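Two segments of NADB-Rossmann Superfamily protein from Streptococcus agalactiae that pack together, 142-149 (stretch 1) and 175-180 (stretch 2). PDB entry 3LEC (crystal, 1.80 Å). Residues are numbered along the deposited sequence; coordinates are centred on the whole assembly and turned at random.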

# COMPACT_ATOMS: atom_id res chain seq x y z
N GLU A 142 10.87 5.34 6.25
CA GLU A 142 10.46 4.93 7.58
C GLU A 142 8.94 4.77 7.64
O GLU A 142 8.18 5.64 7.21
N ILE A 143 8.50 3.64 8.17
CA ILE A 143 7.09 3.40 8.43
C ILE A 143 6.73 4.13 9.72
O ILE A 143 7.40 3.94 10.75
N VAL A 144 5.70 4.98 9.68
CA VAL A 144 5.27 5.77 10.85
C VAL A 144 3.91 5.40 11.40
O VAL A 144 3.54 5.82 12.50
N ALA A 145 3.15 4.62 10.62
CA ALA A 145 1.93 3.99 11.06
C ALA A 145 1.60 2.79 10.15
O ALA A 145 2.00 2.76 8.96
N GLU A 146 0.90 1.81 10.73
CA GLU A 146 0.35 0.68 9.96
C GLU A 146 -1.08 0.35 10.39
O GLU A 146 -1.45 0.57 11.55
N ASP A 147 -1.88 -0.19 9.48
CA ASP A 147 -3.19 -0.66 9.83
C ASP A 147 -3.41 -2.01 9.15
O ASP A 147 -2.83 -2.26 8.12
N ILE A 148 -4.20 -2.87 9.76
CA ILE A 148 -4.66 -4.10 9.10
C ILE A 148 -6.17 -4.12 9.26
O ILE A 148 -6.70 -3.84 10.36
N LEU A 149 -6.87 -4.39 8.17
CA LEU A 149 -8.32 -4.28 8.10
C LEU A 149 -8.88 -5.52 7.43
O LEU A 149 -8.15 -6.21 6.74
N PHE A 175 6.07 -9.03 10.12
CA PHE A 175 4.79 -8.79 10.81
C PHE A 175 4.36 -7.33 10.86
O PHE A 175 3.15 -7.05 10.96
N GLY A 176 5.34 -6.42 10.79
CA GLY A 176 5.07 -4.98 10.82
C GLY A 176 5.35 -4.43 12.21
O GLY A 176 4.82 -4.94 13.19
N PRO A 177 6.21 -3.39 12.29
CA PRO A 177 6.58 -2.84 13.58
C PRO A 177 5.35 -2.34 14.35
O PRO A 177 5.24 -2.60 15.56
N PHE A 178 4.44 -1.66 13.66
CA PHE A 178 3.23 -1.12 14.29
C PHE A 178 2.12 -2.15 14.43
O PHE A 178 1.39 -2.11 15.41
N LEU A 179 2.01 -3.07 13.47
CA LEU A 179 1.00 -4.15 13.58
C LEU A 179 1.33 -5.09 14.74
O LEU A 179 0.44 -5.54 15.45
N LEU A 180 2.61 -5.34 14.94
CA LEU A 180 3.06 -6.16 16.09
C LEU A 180 2.69 -5.53 17.42
O LEU A 180 2.21 -6.21 18.34

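A single carboxylate oxygen from the strand receives the start of the helix: OE1 of Glu146 accepts two backbone hydrogen bonds, from Phe178 N at 2.9 Å and from Leu179 N at 3.0 Å. The N-H···O angle is 156° for Leu179 and 131° for Phe178, so the bond from Phe178 is the more bent of the two. Both amides lie in the first turn of the helix, where no preceding carbonyl within the helix is available to them, and the glutamate oxygen takes that place. Glu146 reaches them with its CA-to-CB bond directed toward the helix, chi1 m (-57°), chi2 t and chi3 at -56°; its OE2 is hydrogen-bonded elsewhere in the structure. The nitrogen of Pro177 also lies 3.2 Å from Glu146 OE1, but it carries no hydrogen and makes no bond.

Gly176, at the N-cap position, has positive phi (101°), and its lack of a side chain leaves room for the carboxylate: an ideal CB on Gly176 would stand 2.6 Å from Glu146 OE1, a clash, and would also be jammed against the preceding carbonyl oxygen. Gly176 O accepts a hydrogen bond from Leu180 N at 2.8 Å, closing the first helical turn.

Around this polar centre the other contacts are made by apolar side chains, partly against the strand backbone. Phe178, chi1 m (-69°) and chi2 -91°, has its CA-to-CB bond toward the strand and lays its ring against the backbone. Ala145 CA sits 4.2 Å from the ring centroid of Phe178 and 12° off the ring normal, a CH-pi contact over one face. Val144 O approaches over that face, 3.3 Å from Phe178 CZ, whereas Ile143 O lies at the ring edge, 3.2 Å from Phe178 CE2. The CA-to-CB bonds of Val144 and Ala145 point away, so their part in the contact is played by main-chain atoms.

Ile143, chi1 m and chi2 t, has its CA-to-CB bond toward the helix and meets two residues: Ile143 CG2 is 3.9 Å from Phe178 CD2, and Ile143 CD1 is 4.4 Å from Pro177 CG, a looser contact with the C-gamma endo ring. Where the strand runs on to Asp147 and Ile148, Leu179 of the helix (m, t) has its CA-to-CB bond sideways, yet the end of its side chain comes nearer the strand. Leu179 CD2 lies 3.6 Å from Asp147 C and 4.1 Å from Ile148 CB. The CA-to-CB bond of Asp147 points away, while that of buried Ile148, t at both chi1 and chi2, points toward the helix.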

# COMPACT_ATOMS: atom_id res chain seq x y z
CB GLU A 142 10.96 5.94 8.63
CG GLU A 142 10.45 5.67 10.05
CD GLU A 142 11.11 6.56 11.10
OE1 GLU A 142 11.58 6.01 12.11
OE2 GLU A 142 11.13 7.80 10.92
CB ILE A 143 6.81 1.89 8.61
CG1 ILE A 143 7.15 1.14 7.31
CG2 ILE A 143 5.34 1.68 9.03
CD1 ILE A 143 7.35 -0.36 7.51
CB VAL A 144 5.31 7.29 10.57
CG1 VAL A 144 6.70 7.73 10.31
CG2 VAL A 144 4.37 7.66 9.38
CB ALA A 145 0.75 4.99 11.07
CB GLU A 146 1.22 -0.58 10.06
CG GLU A 146 2.66 -0.41 9.63
CD GLU A 146 3.47 -1.66 9.84
OE1 GLU A 146 3.50 -2.16 10.99
OE2 GLU A 146 4.10 -2.14 8.86
CB ASP A 147 -4.27 0.31 9.37
CG ASP A 147 -5.65 -0.04 9.91
OD1 ASP A 147 -5.77 -0.40 11.10
OD2 ASP A 147 -6.62 0.07 9.15
CB ILE A 148 -3.97 -5.38 9.63
CG1 ILE A 148 -4.36 -6.59 8.77
CG2 ILE A 148 -4.28 -5.62 11.14
CD1 ILE A 148 -3.55 -7.83 9.05
CB LEU A 149 -8.69 -3.03 7.31
CG LEU A 149 -8.34 -3.01 5.82
CD1 LEU A 149 -9.64 -3.10 5.02
CD2 LEU A 149 -7.57 -1.73 5.44
CB PHE A 175 4.84 -9.39 12.22
CG PHE A 175 5.03 -10.88 12.21
CD1 PHE A 175 3.94 -11.71 12.05
CD2 PHE A 175 6.29 -11.43 12.29
CE1 PHE A 175 4.11 -13.08 11.99
CE2 PHE A 175 6.47 -12.82 12.25
CZ PHE A 175 5.37 -13.64 12.09
CB PRO A 177 7.54 -1.69 13.22
CG PRO A 177 7.16 -1.35 11.75
CD PRO A 177 6.86 -2.68 11.17
CB PHE A 178 2.73 0.13 13.56
CG PHE A 178 3.64 1.30 13.73
CD1 PHE A 178 3.45 2.19 14.78
CD2 PHE A 178 4.70 1.51 12.84
CE1 PHE A 178 4.32 3.28 14.96
CE2 PHE A 178 5.56 2.60 13.00
CZ PHE A 178 5.37 3.50 14.06
CB LEU A 179 0.91 -4.96 12.28
CG LEU A 179 0.54 -4.16 11.01
CD1 LEU A 179 0.46 -5.11 9.82
CD2 LEU A 179 -0.79 -3.40 11.20
CB LEU A 180 4.57 -6.35 16.01
CG LEU A 180 5.13 -7.48 15.18
CD1 LEU A 180 6.66 -7.33 15.01
CD2 LEU A 180 4.77 -8.84 15.84